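Local coordinates for pesticidal crystal protein Cry2Aa (Bacillus thuringiensis serovar kurstaki, PDB 1I5P) that binds to midgut epithelial cells of mosquito and moth larvae and promotes their colloid-osmotic lysis, at residues 7-12 with 361-366; 298-303 with 427-432; 310-315 with 339-344; 333-338 with 462-467; 374-379 with 421-426. All blocks are in the same frame, centred on the assembly; numbering follows the deposited sequence.

From the N terminus, the loop at 7-12 meets 361-366 on the edge of the beta prism; this interaction 1 closes the longest loop. Interaction 2 then joins 298-303, at helix 293-300 and the loop after it, to 427-432 and crosses interaction 1. Interaction 3, the hairpin pairing of 310-315 with 339-344, closes a short loop nested inside both. Interaction 4 (333-338 with 462-467) crosses the first three and ties the hairpin sheet to the sheet of strands 422-430 and 462-469. Interaction 5 (374-379 with 421-426) opens after interactions 1 and 3 have closed, nests inside interactions 2 and 4, and brings the sheet of strand 373-377 against strand 422-430.

Interaction 1 (7-12 with 361-366)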
# COMPACT_ATOMS: atom_id res chain seq x y z
N SER A 7 24.01 -0.31 8.35
CA SER A 7 24.35 -0.60 6.94
C SER A 7 24.97 0.69 6.39
O SER A 7 24.90 1.73 7.05
CB SER A 7 23.10 -0.94 6.11
OG SER A 7 22.88 0.02 5.09
N GLY A 8 25.59 0.64 5.20
CA GLY A 8 26.18 1.85 4.65
C GLY A 8 27.11 1.70 3.46
O GLY A 8 27.74 0.66 3.29
N ARG A 9 27.19 2.75 2.62
CA ARG A 9 28.05 2.72 1.44
C ARG A 9 29.33 3.56 1.61
O ARG A 9 30.42 3.08 1.28
CB ARG A 9 27.28 3.19 0.20
CG ARG A 9 27.38 4.68 -0.07
CD ARG A 9 26.03 5.28 -0.39
NE ARG A 9 26.09 6.74 -0.47
CZ ARG A 9 25.11 7.55 -0.09
NH1 ARG A 9 23.98 7.06 0.41
NH2 ARG A 9 25.26 8.86 -0.21
N THR A 10 29.20 4.80 2.09
CA THR A 10 30.37 5.67 2.31
C THR A 10 30.12 7.14 2.67
O THR A 10 30.70 7.64 3.64
CB THR A 10 31.33 5.64 1.08
OG1 THR A 10 32.58 6.25 1.44
CG2 THR A 10 30.72 6.39 -0.10
N THR A 11 29.27 7.83 1.91
CA THR A 11 28.99 9.25 2.13
C THR A 11 28.76 9.62 3.61
O THR A 11 27.90 9.05 4.28
CB THR A 11 27.76 9.72 1.31
OG1 THR A 11 27.88 9.26 -0.04
CG2 THR A 11 27.68 11.24 1.29
N ILE A 12 29.52 10.61 4.08
CA ILE A 12 29.45 11.07 5.47
C ILE A 12 28.37 12.13 5.71
O ILE A 12 27.99 12.86 4.78
CB ILE A 12 30.80 11.67 5.93
CG1 ILE A 12 31.87 11.42 4.87
CG2 ILE A 12 31.21 11.06 7.26
CD1 ILE A 12 33.22 12.05 5.19
N ASN A 361 28.72 0.56 -5.13
CA ASN A 361 27.77 0.14 -4.10
C ASN A 361 27.11 1.38 -3.50
O ASN A 361 27.78 2.25 -2.94
CB ASN A 361 28.46 -0.65 -2.99
CG ASN A 361 28.69 -2.11 -3.36
OD1 ASN A 361 29.71 -2.45 -3.97
ND2 ASN A 361 27.74 -2.98 -3.01
N CYS A 362 25.78 1.43 -3.60
CA CYS A 362 24.95 2.53 -3.13
C CYS A 362 24.05 2.04 -1.99
O CYS A 362 23.23 1.15 -2.18
CB CYS A 362 24.11 3.05 -4.29
SG CYS A 362 22.77 4.22 -3.83
N SER A 363 24.23 2.58 -0.79
CA SER A 363 23.40 2.15 0.32
C SER A 363 23.17 3.32 1.25
O SER A 363 23.65 4.43 1.00
CB SER A 363 24.07 1.02 1.10
OG SER A 363 25.21 1.52 1.75
N THR A 364 22.40 3.08 2.30
CA THR A 364 22.14 4.12 3.29
C THR A 364 23.41 4.05 4.13
O THR A 364 23.57 3.14 4.94
CB THR A 364 20.93 3.76 4.18
OG1 THR A 364 21.27 2.66 5.03
CG2 THR A 364 19.74 3.36 3.32
N VAL A 365 24.33 5.00 3.93
CA VAL A 365 25.59 5.00 4.68
C VAL A 365 25.37 4.68 6.16
O VAL A 365 26.04 3.82 6.73
CB VAL A 365 26.30 6.36 4.55
CG1 VAL A 365 25.43 7.46 5.14
CG2 VAL A 365 27.65 6.30 5.25
N LEU A 366 24.41 5.37 6.76
CA LEU A 366 24.08 5.17 8.16
C LEU A 366 23.15 3.96 8.29
O LEU A 366 22.77 3.37 7.28
CB LEU A 366 23.38 6.43 8.68
CG LEU A 366 24.24 7.69 8.58
CD1 LEU A 366 23.35 8.92 8.69
CD2 LEU A 366 25.30 7.68 9.66
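Ser7, Gly8 and Arg9 of the N-terminal loop lie across Ser363, Thr364 and Val365, where strand 360-363 of the beta-prism domain runs out into a turn. Ser7 OG sits 3.1 Å from Thr364 OG1 and 3.2 Å from Thr364 O, and it also bonds to Ser309 OG. Thr364 OG1 gives its own proton to Leu366 O at 2.8 Å, closing the turn on itself. Arg9 turns back over the strand end, and its NH1 donates to Ser363 O at 2.7 Å in a nearly straight bond (168°), although the place of that oxygen is less certain because neighbouring atoms crowd it in the model. The other side of the guanidinium is held only weakly: NE and NH2 both point to Thr11 OG1, at 3.1 and 2.7 Å. Several approaches around Gly8 and the Ser7 carbonyl are too short to be trusted. The strand itself is fixed by backbone bonds from Cys362 to Ile311 and by the Cys362-Cys406 disulfide. Val365 CG2, anti to its backbone N, lies 3.7 Å from Thr10 C.

Interaction 2 (298-303 with 427-432)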
# COMPACT_ATOMS: atom_id res chain seq x y z
N SER A 298 5.76 -10.40 -8.13
CA SER A 298 6.36 -11.47 -7.34
C SER A 298 7.86 -11.20 -7.28
O SER A 298 8.54 -11.57 -6.32
CB SER A 298 6.11 -12.85 -7.97
OG SER A 298 6.91 -13.07 -9.12
N LEU A 299 8.36 -10.51 -8.30
CA LEU A 299 9.77 -10.15 -8.40
C LEU A 299 10.08 -8.91 -7.57
O LEU A 299 11.10 -8.86 -6.88
CB LEU A 299 10.15 -9.88 -9.85
CG LEU A 299 11.53 -9.27 -10.11
CD1 LEU A 299 12.61 -10.29 -9.80
CD2 LEU A 299 11.63 -8.83 -11.56
N PHE A 300 9.20 -7.92 -7.67
CA PHE A 300 9.37 -6.66 -6.95
C PHE A 300 9.29 -6.79 -5.44
O PHE A 300 9.76 -5.91 -4.71
CB PHE A 300 8.34 -5.64 -7.44
CG PHE A 300 8.45 -5.30 -8.91
CD1 PHE A 300 7.40 -4.68 -9.58
CD2 PHE A 300 9.61 -5.61 -9.63
CE1 PHE A 300 7.49 -4.37 -10.94
CE2 PHE A 300 9.72 -5.29 -10.99
CZ PHE A 300 8.65 -4.67 -11.64
N GLN A 301 8.72 -7.89 -4.95
CA GLN A 301 8.60 -8.09 -3.50
C GLN A 301 9.57 -9.13 -2.95
O GLN A 301 9.40 -9.61 -1.83
CB GLN A 301 7.17 -8.46 -3.13
CG GLN A 301 6.20 -7.30 -3.34
CD GLN A 301 4.80 -7.66 -2.94
OE1 GLN A 301 4.44 -7.59 -1.76
NE2 GLN A 301 3.99 -8.06 -3.92
N VAL A 302 10.58 -9.48 -3.74
CA VAL A 302 11.57 -10.45 -3.28
C VAL A 302 12.33 -9.85 -2.11
O VAL A 302 12.82 -8.73 -2.19
CB VAL A 302 12.57 -10.82 -4.41
CG1 VAL A 302 13.84 -11.44 -3.81
CG2 VAL A 302 11.91 -11.79 -5.37
N ASN A 303 12.41 -10.60 -1.01
CA ASN A 303 13.10 -10.16 0.19
C ASN A 303 12.41 -8.96 0.84
O ASN A 303 13.07 -8.13 1.46
CB ASN A 303 14.56 -9.81 -0.12
CG ASN A 303 15.41 -11.03 -0.43
OD1 ASN A 303 15.05 -12.15 -0.11
ND2 ASN A 303 16.57 -10.80 -1.05
N SER A 427 13.93 -3.15 -6.69
CA SER A 427 13.98 -4.27 -7.61
C SER A 427 14.36 -3.69 -8.95
O SER A 427 14.93 -2.60 -9.02
CB SER A 427 12.61 -4.95 -7.68
OG SER A 427 12.70 -6.19 -8.37
N GLY A 428 14.06 -4.40 -10.02
CA GLY A 428 14.40 -3.91 -11.34
C GLY A 428 14.16 -4.96 -12.40
O GLY A 428 13.86 -6.11 -12.09
N VAL A 429 14.29 -4.54 -13.65
CA VAL A 429 14.11 -5.45 -14.77
C VAL A 429 15.15 -5.17 -15.84
O VAL A 429 15.70 -4.07 -15.92
CB VAL A 429 12.70 -5.30 -15.41
CG1 VAL A 429 11.63 -5.64 -14.39
CG2 VAL A 429 12.50 -3.88 -15.93
N PRO A 430 15.47 -6.18 -16.66
CA PRO A 430 16.46 -5.98 -17.73
C PRO A 430 15.72 -5.35 -18.91
O PRO A 430 14.49 -5.20 -18.86
CB PRO A 430 16.90 -7.40 -18.04
CG PRO A 430 15.63 -8.16 -17.88
CD PRO A 430 15.11 -7.61 -16.55
N LEU A 431 16.44 -4.99 -19.97
CA LEU A 431 15.79 -4.38 -21.13
C LEU A 431 14.64 -5.24 -21.63
O LEU A 431 13.56 -4.74 -21.95
CB LEU A 431 16.80 -4.15 -22.26
CG LEU A 431 16.24 -3.50 -23.53
CD1 LEU A 431 15.68 -2.13 -23.20
CD2 LEU A 431 17.34 -3.40 -24.58
N VAL A 432 14.87 -6.55 -21.68
CA VAL A 432 13.84 -7.48 -22.14
C VAL A 432 13.74 -8.68 -21.21
O VAL A 432 14.72 -9.39 -20.99
CB VAL A 432 14.14 -8.00 -23.57
CG1 VAL A 432 13.00 -8.89 -24.05
CG2 VAL A 432 14.35 -6.84 -24.53
O HOH W 1 13.72 -8.42 -6.95
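Phe300 on helix 293-300 and Ser427 on strand 422-430 bring their CA atoms to 5.2 Å, the nearest pair of CA atoms across the contact. The Phe300 ring presents its edge to the strand. Its CD2 lies 3.4 Å from Ser427 OG, close to the ring plane, and farther along the rim CE2 meets Val429 CG1 at 3.9 Å, also in plane. Leu299 comes in beside it: CG, anti to the backbone N (chi1 170°), faces Ser427 OG, and CD2 lies 3.6 Å from Gly428 O and 4.3 Å from Val429 CG1. A water links the Leu299 carbonyl to the Ser427 hydroxyl, donating to Leu299 O at 2.7 Å and bonding Ser427 OG at 2.8 Å. Leu299 O therefore has two donors, this water and Val302 N. Leu238 of helix 238-259, in the helical domain, touches both Phe300 and Val429, so the contact lies where the beta prism meets the helix bundle. The chemistry is that of a buried, mainly apolar seam in which a single bridging water serves the Leu299 carbonyl and a serine hydroxyl together.

Interaction 3 (310-315 with 339-344); sequences GISGTR and RVNYSG
The carboxamide of Asn341 lies over the peptide joining Ile311 to Ser312: ND2 stands on one face of that peptide, 3.5 Å from Ile311 C, with the two planes inclined by about 40°. The first torsion (chi1 -53°) sets CG anti to the carbonyl carbon, and from there ND2 extends over the partner strand. Waters serve both of the polar atoms of the amide. ND2 donates to one at 2.7 Å, which reaches Ile311 O only weakly; OD1 accepts from another at 2.7 Å and also bonds Ser347 OG. The second water collects three side chains of this face, since it accepts from Arg339 NE at 3.1 Å and bonds Ser312 OG at 2.8 Å. Ser312 OG has a further partner in His358 ND1. Beneath these groups runs a regular antiparallel pairing. Gly310 with Asn341 and Ser312 with Arg339 are hydrogen-bonded pairs, each closed by two N-H to O bonds, and Asn341 N to Gly310 O is the shortest of the four at 2.6 Å. Between them Ile311 and Val340 form a non-hydrogen-bonded pair, their CA atoms 4.2 Å apart. Their side chains turn to the other face, where Ile311 CG2 meets Val340 CG2 at 4.0 Å. The pairing belongs to the hairpin of strands 308-321 and 329-342, one of the long hairpins of the beta prism. Strand 308-321 also pairs with strand 360-363 through Ile311 and Cys362, while the apolar face of Ile311 and Val340 rests on Ile426 of strand 422-430.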
# COMPACT_ATOMS: atom_id res chain seq x y z
N GLY A 310 20.94 -1.42 0.44
CA GLY A 310 21.38 -0.69 -0.73
C GLY A 310 21.45 -1.55 -1.98
O GLY A 310 20.77 -2.57 -2.08
N ILE A 311 22.27 -1.14 -2.94
CA ILE A 311 22.42 -1.90 -4.17
C ILE A 311 23.86 -1.85 -4.64
O ILE A 311 24.64 -1.00 -4.21
CB ILE A 311 21.55 -1.33 -5.33
CG1 ILE A 311 22.07 0.07 -5.70
CG2 ILE A 311 20.08 -1.26 -4.92
CD1 ILE A 311 21.53 0.59 -7.02
N SER A 312 24.20 -2.79 -5.51
CA SER A 312 25.52 -2.84 -6.11
C SER A 312 25.21 -3.00 -7.59
O SER A 312 24.13 -3.48 -7.95
CB SER A 312 26.33 -4.05 -5.61
OG SER A 312 25.83 -5.26 -6.14
N GLY A 313 26.12 -2.58 -8.45
CA GLY A 313 25.85 -2.71 -9.87
C GLY A 313 27.02 -2.32 -10.74
O GLY A 313 28.08 -1.92 -10.25
N THR A 314 26.82 -2.46 -12.04
CA THR A 314 27.85 -2.11 -13.01
C THR A 314 27.42 -0.89 -13.81
O THR A 314 26.52 -0.98 -14.64
CB THR A 314 28.09 -3.26 -14.00
OG1 THR A 314 28.34 -4.47 -13.28
CG2 THR A 314 29.29 -2.94 -14.89
N ARG A 315 28.06 0.25 -13.56
CA ARG A 315 27.74 1.45 -14.32
C ARG A 315 28.85 1.69 -15.32
O ARG A 315 30.04 1.56 -15.00
CB ARG A 315 27.61 2.66 -13.40
CG ARG A 315 28.87 3.03 -12.65
CD ARG A 315 28.57 4.21 -11.75
NE ARG A 315 29.58 4.41 -10.71
CZ ARG A 315 29.38 5.13 -9.62
NH1 ARG A 315 28.20 5.71 -9.42
NH2 ARG A 315 30.34 5.27 -8.72
N ARG A 339 22.09 -5.56 -8.29
CA ARG A 339 21.63 -6.50 -7.28
C ARG A 339 21.37 -5.68 -6.03
O ARG A 339 22.17 -4.83 -5.65
CB ARG A 339 22.68 -7.58 -7.02
CG ARG A 339 22.27 -8.63 -5.99
CD ARG A 339 23.09 -9.91 -6.15
NE ARG A 339 24.53 -9.63 -6.14
CZ ARG A 339 25.46 -10.49 -6.57
NH1 ARG A 339 25.10 -11.68 -7.04
NH2 ARG A 339 26.74 -10.15 -6.54
N VAL A 340 20.23 -5.94 -5.41
CA VAL A 340 19.81 -5.25 -4.20
C VAL A 340 20.35 -5.98 -2.97
O VAL A 340 20.37 -7.21 -2.93
CB VAL A 340 18.27 -5.17 -4.13
CG1 VAL A 340 17.84 -4.43 -2.87
CG2 VAL A 340 17.74 -4.46 -5.38
N ASN A 341 20.80 -5.21 -1.98
CA ASN A 341 21.37 -5.77 -0.77
C ASN A 341 20.53 -5.50 0.47
O ASN A 341 19.86 -4.46 0.57
CB ASN A 341 22.79 -5.24 -0.56
CG ASN A 341 23.66 -5.44 -1.79
OD1 ASN A 341 23.74 -6.54 -2.33
ND2 ASN A 341 24.31 -4.37 -2.23
N TYR A 342 20.58 -6.43 1.43
CA TYR A 342 19.80 -6.30 2.66
C TYR A 342 20.61 -6.71 3.90
O TYR A 342 21.68 -7.32 3.80
CB TYR A 342 18.55 -7.18 2.59
CG TYR A 342 17.72 -7.02 1.33
CD1 TYR A 342 18.10 -7.63 0.13
CD2 TYR A 342 16.54 -6.28 1.34
CE1 TYR A 342 17.34 -7.49 -1.02
CE2 TYR A 342 15.77 -6.13 0.19
CZ TYR A 342 16.17 -6.74 -0.99
OH TYR A 342 15.43 -6.59 -2.14
N SER A 343 20.06 -6.38 5.06
CA SER A 343 20.68 -6.72 6.33
C SER A 343 20.75 -8.23 6.43
O SER A 343 19.90 -8.93 5.86
CB SER A 343 19.85 -6.18 7.49
OG SER A 343 19.76 -4.77 7.45
N GLY A 344 21.75 -8.74 7.14
CA GLY A 344 21.89 -10.18 7.29
C GLY A 344 22.71 -10.76 6.15
O GLY A 344 22.87 -11.98 6.06
O HOH W 2 24.77 -2.08 -0.90
O HOH W 3 25.43 -7.31 -4.32

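Interaction 4 (333-338 with 462-467); sequences HSLNSA and AYLVSV
Ala462 pushes its methyl into a notch between Leu335 and Ala338 where two sheets of the beta prism converge. The strand segments 333-338 and 462-467 run at 78° to each other, and their axes come within 6.4 Å, so the contact is a corner between sheets. The bump is Ala462 CB, set 3.9 Å from Leu335 CG and 4.0 Å from Ala338 CB. One wall of the notch is the isobutyl group of Leu335, whose CG is anti to the backbone N (chi1 173°); its CD2 lies beside Ala462 O as well as the methyl. The other wall is the small Ala338 side chain. Both residues face the same way although they are three apart, because the backbone at Asn336 turns aside and Thr314 of the partner strand bonds to both Asn336 and Ser337, consistent with a beta bulge. Leu464, the next residue on that face of its strand, packs next to the notch: its CG abuts Leu335 CD2 at 4.1 Å, and its CD2 branch meets Ala338 CB at 4.0 Å. On the far side of the bend Ser334 OG bonds Asn336 OD1 at 2.7 Å. Polar side chains of the loop near strand 389-393 close the corner: Gln394 OE1 takes the N-H of Leu335, and Glu396 OE1 that of Leu464. One backbone bond joins the two strands directly, Ala462 N to Leu335 O, 2.8 Å long with an N-H...O angle of 151°.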
# COMPACT_ATOMS: atom_id res chain seq x y z
N HIS A 333 25.67 6.58 -20.74
CA HIS A 333 25.84 6.27 -19.32
C HIS A 333 24.79 5.21 -19.00
O HIS A 333 23.59 5.50 -18.96
CB HIS A 333 25.60 7.51 -18.47
CG HIS A 333 26.50 8.65 -18.81
ND1 HIS A 333 27.86 8.61 -18.58
CD2 HIS A 333 26.25 9.86 -19.36
CE1 HIS A 333 28.41 9.75 -18.98
NE2 HIS A 333 27.45 10.52 -19.46
N SER A 334 25.25 3.99 -18.77
CA SER A 334 24.33 2.89 -18.50
C SER A 334 24.61 2.07 -17.25
O SER A 334 25.72 2.08 -16.71
CB SER A 334 24.34 1.94 -19.69
OG SER A 334 25.64 1.42 -19.89
N LEU A 335 23.56 1.38 -16.79
CA LEU A 335 23.63 0.48 -15.64
C LEU A 335 23.36 -0.86 -16.30
O LEU A 335 22.23 -1.15 -16.71
CB LEU A 335 22.55 0.79 -14.61
CG LEU A 335 22.47 -0.22 -13.46
CD1 LEU A 335 23.78 -0.24 -12.69
CD2 LEU A 335 21.31 0.12 -12.54
N ASN A 336 24.41 -1.66 -16.42
CA ASN A 336 24.33 -2.95 -17.08
C ASN A 336 23.94 -4.12 -16.21
O ASN A 336 23.43 -5.13 -16.71
CB ASN A 336 25.68 -3.23 -17.75
CG ASN A 336 25.99 -2.27 -18.89
OD1 ASN A 336 25.85 -1.05 -18.75
ND2 ASN A 336 26.42 -2.81 -20.02
N SER A 337 24.17 -3.99 -14.91
CA SER A 337 23.86 -5.06 -13.97
C SER A 337 23.60 -4.49 -12.59
O SER A 337 24.17 -3.46 -12.21
CB SER A 337 25.04 -6.04 -13.90
OG SER A 337 24.77 -7.12 -13.02
N ALA A 338 22.75 -5.16 -11.82
CA ALA A 338 22.43 -4.68 -10.49
C ALA A 338 21.93 -5.78 -9.58
O ALA A 338 21.42 -6.81 -10.03
CB ALA A 338 21.38 -3.58 -10.58
N ALA A 462 19.95 -2.74 -16.73
CA ALA A 462 19.19 -2.94 -15.51
C ALA A 462 18.40 -1.66 -15.24
O ALA A 462 18.99 -0.59 -15.12
CB ALA A 462 20.12 -3.24 -14.34
N TYR A 463 17.08 -1.78 -15.17
CA TYR A 463 16.22 -0.65 -14.89
C TYR A 463 15.53 -0.93 -13.56
O TYR A 463 14.69 -1.82 -13.46
CB TYR A 463 15.20 -0.47 -16.02
CG TYR A 463 15.86 -0.22 -17.36
CD1 TYR A 463 15.93 -1.21 -18.34
CD2 TYR A 463 16.46 1.01 -17.63
CE1 TYR A 463 16.57 -0.98 -19.56
CE2 TYR A 463 17.11 1.26 -18.84
CZ TYR A 463 17.16 0.26 -19.80
OH TYR A 463 17.80 0.53 -20.99
N LEU A 464 15.90 -0.16 -12.54
CA LEU A 464 15.39 -0.36 -11.20
C LEU A 464 13.98 0.13 -10.92
O LEU A 464 13.47 1.05 -11.57
CB LEU A 464 16.35 0.27 -10.19
CG LEU A 464 17.82 -0.12 -10.41
CD1 LEU A 464 18.68 0.45 -9.30
CD2 LEU A 464 17.94 -1.64 -10.46
N VAL A 465 13.37 -0.51 -9.93
CA VAL A 465 12.02 -0.22 -9.49
C VAL A 465 12.07 0.04 -7.99
O VAL A 465 12.61 -0.77 -7.23
CB VAL A 465 11.10 -1.44 -9.75
CG1 VAL A 465 9.73 -1.24 -9.09
CG2 VAL A 465 10.96 -1.67 -11.26
N SER A 466 11.52 1.17 -7.55
CA SER A 466 11.50 1.47 -6.12
C SER A 466 10.14 1.04 -5.56
O SER A 466 9.09 1.26 -6.18
CB SER A 466 11.77 2.96 -5.86
OG SER A 466 10.89 3.80 -6.59
N VAL A 467 10.17 0.38 -4.41
CA VAL A 467 8.97 -0.11 -3.74
C VAL A 467 8.69 0.76 -2.52
O VAL A 467 9.45 0.75 -1.55
CB VAL A 467 9.15 -1.57 -3.28
CG1 VAL A 467 7.82 -2.14 -2.82
CG2 VAL A 467 9.74 -2.41 -4.41

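Interaction 5 (374-379 with 421-426); sequences VRSWLD and YFIRNI
Ile423 rests its terminal methyl on one face of the peptide between Val374 and Arg375, with CD1 3.5 Å from both Val374 C and Arg375 N, exactly where that strand bulges. No direct hydrogen bond crosses the contact; instead a water donates to Val374 O at 2.7 Å and to Tyr421 O at 2.8 Å, tying the two backbones. The covered peptide belongs to a classic beta bulge in which Val374 and Arg375 both face Gln399. The first torsion of Ile423 (chi1 -69°) places CG1 anti to the carbonyl carbon and 3.7 Å from Val374 C. CD1 also meets Ser376 CB at 3.9 Å. The Val374 and Phe422 side chains run abreast in a common direction, and Val374 CG1 comes obliquely to the ring, 3.5 Å from CD2. One face of that ring carries the guanidinium of Arg424, whose NH2 is offset toward the rim. In the beta-prism domain this is a junction of two sheets: strand 373-377 pairs with 397-400, strand 422-430 with 462-469, and the two segments meet at 75° with axes 5.6 Å apart. The second strand is bulged as well, since Arg424 and Asn425 both face Val467. Ser376 OG bonds Ser466 OG, adding a side-chain link between the two sheets. Arg375 turns the other way, where NH1 forms a salt bridge with Asp45 and bonds Ser415 OG, while its CG rests on one face of the Trp377 ring, 3.9 Å above the plane.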
# COMPACT_ATOMS: atom_id res chain seq x y z
N VAL A 374 13.90 7.13 0.62
CA VAL A 374 12.52 7.60 0.48
C VAL A 374 12.22 8.14 -0.92
O VAL A 374 11.06 8.17 -1.35
CB VAL A 374 12.19 8.71 1.53
CG1 VAL A 374 12.15 8.11 2.92
CG2 VAL A 374 13.21 9.84 1.47
N ARG A 375 13.27 8.52 -1.65
CA ARG A 375 13.08 9.08 -2.98
C ARG A 375 14.01 8.44 -4.01
O ARG A 375 15.18 8.17 -3.72
CB ARG A 375 13.32 10.59 -2.91
CG ARG A 375 12.96 11.38 -4.16
CD ARG A 375 13.25 12.86 -3.94
NE ARG A 375 12.38 13.49 -2.95
CZ ARG A 375 11.23 14.10 -3.24
NH1 ARG A 375 10.81 14.16 -4.50
NH2 ARG A 375 10.51 14.69 -2.29
N SER A 376 13.50 8.20 -5.22
CA SER A 376 14.30 7.61 -6.29
C SER A 376 14.14 8.33 -7.63
O SER A 376 13.12 8.97 -7.88
CB SER A 376 13.93 6.14 -6.47
OG SER A 376 12.59 6.02 -6.94
N TRP A 377 15.15 8.21 -8.48
CA TRP A 377 15.16 8.77 -9.83
C TRP A 377 15.46 7.56 -10.72
O TRP A 377 16.52 6.96 -10.62
CB TRP A 377 16.27 9.81 -9.99
CG TRP A 377 16.01 11.08 -9.24
CD1 TRP A 377 15.46 12.23 -9.73
CD2 TRP A 377 16.28 11.32 -7.86
NE1 TRP A 377 15.38 13.17 -8.74
CE2 TRP A 377 15.87 12.65 -7.58
CE3 TRP A 377 16.83 10.55 -6.82
CZ2 TRP A 377 15.99 13.22 -6.31
CZ3 TRP A 377 16.95 11.12 -5.56
CH2 TRP A 377 16.53 12.44 -5.31
N LEU A 378 14.51 7.21 -11.59
CA LEU A 378 14.67 6.04 -12.44
C LEU A 378 14.54 6.29 -13.93
O LEU A 378 14.65 5.36 -14.74
CB LEU A 378 13.64 5.00 -12.01
CG LEU A 378 13.56 4.72 -10.51
CD1 LEU A 378 12.26 4.00 -10.17
CD2 LEU A 378 14.77 3.90 -10.08
N ASP A 379 14.30 7.54 -14.30
CA ASP A 379 14.12 7.90 -15.70
C ASP A 379 15.38 7.75 -16.55
O ASP A 379 16.51 7.79 -16.03
CB ASP A 379 13.64 9.36 -15.82
CG ASP A 379 12.23 9.55 -15.28
OD1 ASP A 379 11.58 8.56 -14.89
OD2 ASP A 379 11.76 10.71 -15.26
N TYR A 421 5.65 7.59 2.94
CA TYR A 421 6.01 6.33 2.31
C TYR A 421 7.52 6.24 2.27
O TYR A 421 8.20 7.22 1.97
CB TYR A 421 5.48 6.23 0.88
CG TYR A 421 4.03 5.82 0.76
CD1 TYR A 421 3.01 6.72 1.05
CD2 TYR A 421 3.68 4.54 0.31
CE1 TYR A 421 1.68 6.37 0.90
CE2 TYR A 421 2.34 4.18 0.16
CZ TYR A 421 1.35 5.10 0.45
OH TYR A 421 0.02 4.75 0.30
N PHE A 422 8.04 5.06 2.59
CA PHE A 422 9.48 4.84 2.55
C PHE A 422 9.76 3.82 1.46
O PHE A 422 8.91 2.98 1.14
CB PHE A 422 9.99 4.28 3.88
CG PHE A 422 9.75 5.19 5.06
CD1 PHE A 422 8.56 5.13 5.77
CD2 PHE A 422 10.72 6.11 5.45
CE1 PHE A 422 8.34 5.97 6.86
CE2 PHE A 422 10.50 6.95 6.54
CZ PHE A 422 9.31 6.88 7.25
N ILE A 423 10.95 3.89 0.88
CA ILE A 423 11.32 2.91 -0.11
C ILE A 423 11.82 1.73 0.72
O ILE A 423 12.97 1.72 1.15
CB ILE A 423 12.44 3.43 -1.03
CG1 ILE A 423 11.90 4.56 -1.92
CG2 ILE A 423 12.97 2.29 -1.90
CD1 ILE A 423 12.96 5.23 -2.77
N ARG A 424 10.94 0.77 0.97
CA ARG A 424 11.29 -0.40 1.76
C ARG A 424 11.90 -1.53 0.95
O ARG A 424 12.34 -2.54 1.51
CB ARG A 424 10.06 -0.90 2.52
CG ARG A 424 9.60 0.05 3.62
CD ARG A 424 10.70 0.32 4.64
NE ARG A 424 10.26 1.27 5.65
CZ ARG A 424 11.06 1.82 6.56
NH1 ARG A 424 12.35 1.52 6.60
NH2 ARG A 424 10.56 2.69 7.43
N ASN A 425 11.91 -1.39 -0.37
CA ASN A 425 12.53 -2.40 -1.21
C ASN A 425 12.86 -1.83 -2.57
O ASN A 425 12.28 -0.83 -3.00
CB ASN A 425 11.61 -3.63 -1.37
CG ASN A 425 12.38 -4.87 -1.85
OD1 ASN A 425 13.60 -4.91 -1.78
ND2 ASN A 425 11.65 -5.88 -2.31
N ILE A 426 13.83 -2.45 -3.23
CA ILE A 426 14.24 -2.04 -4.56
C ILE A 426 14.31 -3.29 -5.42
O ILE A 426 14.67 -4.37 -4.95
CB ILE A 426 15.63 -1.36 -4.55
CG1 ILE A 426 15.54 -0.02 -3.80
CG2 ILE A 426 16.11 -1.12 -5.98
CD1 ILE A 426 16.88 0.65 -3.58
O HOH W 4 8.48 7.43 -0.76